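Local coordinates for protein single-stranded-DNA-specific exonuclease RecJ (Thermus thermophilus, PDB 2ZXR) that degrades single-stranded DNA exonucleolytically in the 5' to 3' direction, using divalent metal ions such as magnesium or manganese, at residues Lys73-His78 and Leu99-His104; Leu555-Tyr560 and Ala585-Gly590. One frame throughout, in Å; residues are numbered along the deposited sequence.

Contact 1 (Lys73-His78 and Leu99-His104); sequences KRIRVH and LGADVH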
loop_
_atom_site.group_PDB
_atom_site.type_symbol
_atom_site.label_atom_id
_atom_site.label_comp_id
_atom_site.label_asym_id
_atom_site.label_seq_id
_atom_site.Cartn_x
_atom_site.Cartn_y
_atom_site.Cartn_z
ATOM N N LYS A 73 5.576 8.678 -43.154
ATOM C CA LYS A 73 6.807 8.017 -42.717
ATOM C C LYS A 73 6.482 6.732 -41.986
ATOM O O LYS A 73 5.435 6.629 -41.335
ATOM C CB LYS A 73 7.604 8.937 -41.799
ATOM C CG LYS A 73 8.065 10.197 -42.484
ATOM C CD LYS A 73 8.952 9.855 -43.693
ATOM C CE LYS A 73 9.534 11.116 -44.313
ATOM N NZ LYS A 73 10.330 10.799 -45.524
ATOM N N ARG A 74 7.381 5.754 -42.078
ATOM C CA ARG A 74 7.166 4.459 -41.443
ATOM C C ARG A 74 7.583 4.464 -39.971
ATOM O O ARG A 74 8.758 4.593 -39.640
ATOM C CB ARG A 74 7.915 3.363 -42.218
ATOM C CG ARG A 74 7.682 1.959 -41.666
ATOM C CD ARG A 74 7.324 0.921 -42.746
ATOM N NE ARG A 74 6.971 -0.357 -42.120
ATOM C CZ ARG A 74 6.571 -1.446 -42.773
ATOM N NH1 ARG A 74 6.462 -1.437 -44.096
ATOM N NH2 ARG A 74 6.283 -2.554 -42.097
ATOM N N ILE A 75 6.595 4.307 -39.099
ATOM C CA ILE A 75 6.782 4.318 -37.641
ATOM C C ILE A 75 6.869 2.906 -37.046
ATOM O O ILE A 75 6.017 2.061 -37.302
ATOM C CB ILE A 75 5.582 5.038 -36.961
ATOM C CG1 ILE A 75 5.455 6.463 -37.498
ATOM C CG2 ILE A 75 5.768 5.087 -35.459
ATOM C CD1 ILE A 75 4.156 7.149 -37.103
ATOM N N ARG A 76 7.898 2.645 -36.253
ATOM C CA ARG A 76 8.003 1.322 -35.628
ATOM C C ARG A 76 7.949 1.508 -34.115
ATOM O O ARG A 76 8.639 2.374 -33.557
ATOM C CB ARG A 76 9.299 0.626 -36.043
ATOM C CG ARG A 76 9.492 -0.733 -35.401
ATOM C CD ARG A 76 10.803 -1.393 -35.839
ATOM N NE ARG A 76 10.625 -2.311 -36.962
ATOM C CZ ARG A 76 11.604 -3.055 -37.481
ATOM N NH1 ARG A 76 12.838 -2.978 -36.977
ATOM N NH2 ARG A 76 11.346 -3.891 -38.492
ATOM N N VAL A 77 7.125 0.700 -33.451
ATOM C CA VAL A 77 6.960 0.833 -32.005
ATOM C C VAL A 77 7.522 -0.353 -31.229
ATOM O O VAL A 77 7.212 -1.503 -31.522
ATOM C CB VAL A 77 5.456 1.017 -31.634
ATOM C CG1 VAL A 77 5.307 1.275 -30.129
ATOM C CG2 VAL A 77 4.865 2.173 -32.428
ATOM N N HIS A 78 8.345 -0.072 -30.225
ATOM C CA HIS A 78 8.933 -1.154 -29.433
ATOM C C HIS A 78 8.675 -1.050 -27.928
ATOM O O HIS A 78 8.830 0.019 -27.347
ATOM C CB HIS A 78 10.439 -1.216 -29.678
ATOM C CG HIS A 78 11.087 -2.419 -29.070
ATOM N ND1 HIS A 78 10.530 -3.678 -29.148
ATOM C CD2 HIS A 78 12.238 -2.560 -28.369
ATOM C CE1 HIS A 78 11.308 -4.543 -28.519
ATOM N NE2 HIS A 78 12.351 -3.890 -28.039
ATOM N N LEU A 99 -5.055 7.128 -36.867
ATOM C CA LEU A 99 -4.913 8.431 -37.514
ATOM C C LEU A 99 -4.391 8.295 -38.955
ATOM O O LEU A 99 -4.176 9.286 -39.642
ATOM C CB LEU A 99 -3.989 9.338 -36.688
ATOM C CG LEU A 99 -4.377 9.469 -35.205
ATOM C CD1 LEU A 99 -3.306 10.220 -34.458
ATOM C CD2 LEU A 99 -5.711 10.189 -35.069
ATOM N N GLY A 100 -4.171 7.064 -39.400
ATOM C CA GLY A 100 -3.700 6.848 -40.750
ATOM C C GLY A 100 -2.194 6.744 -40.873
ATOM O O GLY A 100 -1.644 6.952 -41.948
ATOM N N ALA A 101 -1.521 6.411 -39.777
ATOM C CA ALA A 101 -0.069 6.289 -39.793
ATOM C C ALA A 101 0.338 4.933 -40.325
ATOM O O ALA A 101 -0.452 3.987 -40.302
ATOM C CB ALA A 101 0.489 6.462 -38.379
ATOM N N ASP A 102 1.566 4.850 -40.823
ATOM C CA ASP A 102 2.112 3.579 -41.288
ATOM C C ASP A 102 2.995 3.169 -40.101
ATOM O O ASP A 102 4.197 3.425 -40.054
ATOM C CB ASP A 102 2.942 3.766 -42.562
ATOM C CG ASP A 102 3.674 2.496 -42.975
ATOM O OD1 ASP A 102 3.339 1.401 -42.465
ATOM O OD2 ASP A 102 4.589 2.591 -43.826
ATOM N N VAL A 103 2.355 2.546 -39.126
ATOM C CA VAL A 103 3.012 2.149 -37.895
ATOM C C VAL A 103 2.896 0.644 -37.686
ATOM O O VAL A 103 1.950 0.014 -38.135
ATOM C CB VAL A 103 2.363 2.918 -36.701
ATOM C CG1 VAL A 103 0.851 2.706 -36.701
ATOM C CG2 VAL A 103 2.970 2.468 -35.387
ATOM N N HIS A 104 3.870 0.059 -37.013
ATOM C CA HIS A 104 3.818 -1.375 -36.765
ATOM C C HIS A 104 4.642 -1.637 -35.528
ATOM O O HIS A 104 5.604 -0.927 -35.237
ATOM C CB HIS A 104 4.398 -2.127 -37.956
ATOM C CG HIS A 104 5.786 -1.689 -38.304
ATOM N ND1 HIS A 104 6.912 -2.318 -37.812
ATOM C CD2 HIS A 104 6.231 -0.622 -39.009
ATOM C CE1 HIS A 104 7.989 -1.654 -38.193
ATOM N NE2 HIS A 104 7.603 -0.619 -38.919
HETATM O O HOH W 1 2.816 7.175 -40.869
#

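Contact 2 (Leu555-Tyr560 and Ala585-Gly590); sequences LGEGVY and AGLWLG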
loop_
_atom_site.group_PDB
_atom_site.type_symbol
_atom_site.label_atom_id
_atom_site.label_comp_id
_atom_site.label_asym_id
_atom_site.label_seq_id
_atom_site.Cartn_x
_atom_site.Cartn_y
_atom_site.Cartn_z
ATOM N N LEU A 555 -1.734 7.992 51.240
ATOM C CA LEU A 555 -0.444 8.125 51.892
ATOM C C LEU A 555 -0.041 9.606 51.970
ATOM O O LEU A 555 0.956 9.953 52.608
ATOM C CB LEU A 555 0.607 7.318 51.112
ATOM C CG LEU A 555 1.107 5.949 51.617
ATOM C CD1 LEU A 555 0.067 5.245 52.452
ATOM C CD2 LEU A 555 1.499 5.098 50.440
ATOM N N GLY A 556 -0.800 10.482 51.313
ATOM C CA GLY A 556 -0.483 11.900 51.369
ATOM C C GLY A 556 0.183 12.555 50.166
ATOM O O GLY A 556 0.601 13.705 50.251
ATOM N N GLU A 557 0.288 11.851 49.044
ATOM C CA GLU A 557 0.898 12.428 47.852
ATOM C C GLU A 557 0.050 13.607 47.351
ATOM O O GLU A 557 -1.177 13.542 47.345
ATOM C CB GLU A 557 1.025 11.361 46.750
ATOM C CG GLU A 557 1.839 11.808 45.526
ATOM C CD GLU A 557 2.274 10.645 44.621
ATOM O OE1 GLU A 557 2.499 9.518 45.131
ATOM O OE2 GLU A 557 2.417 10.864 43.398
ATOM N N GLY A 558 0.703 14.702 46.981
ATOM C CA GLY A 558 -0.039 15.831 46.460
ATOM C C GLY A 558 -0.835 15.321 45.263
ATOM O O GLY A 558 -0.259 14.704 44.362
ATOM N N VAL A 559 -2.147 15.560 45.269
ATOM C CA VAL A 559 -3.022 15.083 44.207
ATOM C C VAL A 559 -4.122 16.017 43.722
ATOM O O VAL A 559 -4.650 16.848 44.474
ATOM C CB VAL A 559 -3.714 13.773 44.606
ATOM C CG1 VAL A 559 -2.675 12.738 44.929
ATOM C CG2 VAL A 559 -4.621 13.997 45.804
ATOM N N TYR A 560 -4.479 15.827 42.456
ATOM C CA TYR A 560 -5.523 16.595 41.819
ATOM C C TYR A 560 -6.718 15.718 41.476
ATOM O O TYR A 560 -6.565 14.645 40.894
ATOM C CB TYR A 560 -4.981 17.272 40.554
ATOM C CG TYR A 560 -6.050 17.747 39.582
ATOM C CD1 TYR A 560 -6.245 17.084 38.367
ATOM C CD2 TYR A 560 -6.856 18.861 39.871
ATOM C CE1 TYR A 560 -7.211 17.512 37.449
ATOM C CE2 TYR A 560 -7.836 19.301 38.962
ATOM C CZ TYR A 560 -8.003 18.617 37.749
ATOM O OH TYR A 560 -8.948 19.017 36.832
ATOM N N ALA A 585 0.105 19.420 41.182
ATOM C CA ALA A 585 0.069 18.029 41.627
ATOM C C ALA A 585 0.777 17.121 40.594
ATOM O O ALA A 585 0.538 17.226 39.388
ATOM C CB ALA A 585 -1.360 17.577 41.781
ATOM N N GLY A 586 1.644 16.237 41.068
ATOM C CA GLY A 586 2.296 15.305 40.167
ATOM C C GLY A 586 1.452 14.038 39.969
ATOM O O GLY A 586 1.852 13.114 39.244
ATOM N N LEU A 587 0.286 13.977 40.618
ATOM C CA LEU A 587 -0.602 12.813 40.502
ATOM C C LEU A 587 -2.027 13.276 40.221
ATOM O O LEU A 587 -2.544 14.140 40.929
ATOM C CB LEU A 587 -0.596 12.006 41.803
ATOM C CG LEU A 587 -1.477 10.764 41.770
ATOM C CD1 LEU A 587 -0.787 9.714 40.879
ATOM C CD2 LEU A 587 -1.705 10.218 43.181
ATOM N N TRP A 588 -2.668 12.707 39.202
ATOM C CA TRP A 588 -4.035 13.121 38.858
ATOM C C TRP A 588 -4.981 11.949 38.943
ATOM O O TRP A 588 -4.617 10.819 38.604
ATOM C CB TRP A 588 -4.101 13.702 37.425
ATOM C CG TRP A 588 -3.308 14.980 37.152
ATOM C CD1 TRP A 588 -2.650 15.769 38.064
ATOM C CD2 TRP A 588 -3.143 15.628 35.879
ATOM N NE1 TRP A 588 -2.088 16.868 37.433
ATOM C CE2 TRP A 588 -2.375 16.800 36.094
ATOM C CE3 TRP A 588 -3.568 15.330 34.579
ATOM C CZ2 TRP A 588 -2.024 17.669 35.051
ATOM C CZ3 TRP A 588 -3.217 16.204 33.539
ATOM C CH2 TRP A 588 -2.456 17.352 33.787
ATOM N N LEU A 589 -6.202 12.210 39.386
ATOM C CA LEU A 589 -7.193 11.153 39.501
ATOM C C LEU A 589 -8.284 11.376 38.464
ATOM O O LEU A 589 -9.297 10.695 38.464
ATOM C CB LEU A 589 -7.803 11.166 40.899
ATOM C CG LEU A 589 -6.833 10.910 42.046
ATOM C CD1 LEU A 589 -7.593 10.930 43.374
ATOM C CD2 LEU A 589 -6.153 9.560 41.850
ATOM N N GLY A 590 -8.066 12.352 37.590
ATOM C CA GLY A 590 -9.043 12.664 36.579
ATOM C C GLY A 590 -8.380 13.617 35.621
ATOM O O GLY A 590 -7.194 13.944 35.778
HETATM O O HOH W 2 2.256 15.220 43.768
#

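Contact 1 (Lys73-His78 and Leu99-His104)
The imidazole of His104 lies between two arginines of the 73-78 segment. Over one face comes Arg76 CA, a CH-pi contact 4.1 Å from the centroid of the His104 ring. Over the opposite face, displaced toward the rim, is Arg74 NH2. Arg76 then reaches the ring edge, where its NE lies in plane 3.0 Å from His104 CE1, the guanidinium and ring planes standing 82° apart. His104 CG sits between its own backbone N and carbonyl carbon (chi1 55°), and the ring beyond it comes nearer strand 74-78 than its CB direction alone would bring it. Asp102 OD2 approaches Arg74 CD at 3.4 Å, whereas Asp102 OD1 lies above the Arg74 guanidinium plane, where opposite charges probably attract although no N-H points at it.

Beneath this polar face, Ile75 N donates to Asp102 O (2.7 Å), His104 N to Ile75 O (2.9 Å), and Val77 N to His104 O (2.9 Å). A water extends the pairing by bridging Lys73 O and Asp102 N. The other face is apolar: Val103 CG2 meets Val77 CG2 at 3.5 Å and Ile75 CG2 at 3.8 Å, and helix 83-98 covers it through Thr89, Val93 and Ala97. On its far edge, strand 74-78 pairs with strand 131-134. Two strands 20° from parallel, joined through helix 83-98, form a beta-alpha-beta crossover at the border of the parallel sheet in the DHH domain.

Contact 2 (Leu555-Tyr560 and Ala585-Gly590)
Tyr560 O accepts from Leu589 N at 2.9 Å, with a C=O...N angle of 177°, so the donor lies almost straight ahead of the carbonyl. A second, softer approach to the same oxygen comes from Trp588 CA. The N-H of the same residue, Tyr560, donates to Leu587 O at 3.0 Å, so the two bonds straddle the parallel pairing of Tyr560 with Trp588.

On the face of these two aromatics, the Tyr560 edge points at the Trp588 face in a T-shaped stack. The planes are 71° apart, and Tyr560 CD1 comes 3.8 Å from Trp588 CG. Tyr560 CB packs 3.8 Å from Ala585 CB. Trp588 NE1 turns back to two carbonyls, a hydrogen bond to Pro582 O and a weak one to Ala585 O.

Strands 558-560 and 587-588 are inner neighbours in the five-stranded parallel sheet of the RecJ C-terminal domain, flanked by 578-579 and 601-603 respectively. On the opposite face, Val559 and Leu587 run alongside each other in the same direction; the modelled separation of Val559 CG1 and Leu587 CD2 is unusually short and therefore doubtful. Toward the start of the strands a water takes over from direct pairing: it donates to Gly558 O (2.6 Å) and accepts from Gly586 N (2.9 Å). Nearby, Glu557 sets OE2 against Leu587 CB at 3.6 Å while OE1 forms a salt bridge with Arg552.

In the fold
Contacts 1 and 2 both pair parallel strands, but in separate sheets on opposite sides of the chain's centre. Their centres are 82 Å apart and their nearest atoms about 64 Å, so they do not touch; along the sequence contact 1 closes before contact 2 opens. Contact 1 belongs to the DHH domain and lies nearer the metal centre: the side chain of Val77 is about 14 Å from the bound magnesium ion and about 9 Å from that of Asp80, a manganese ligand that follows shortly after strand 74-78. Contact 2 lies in the C-terminal domain, 46 Å from the centre of the chain and away from the annotated sites.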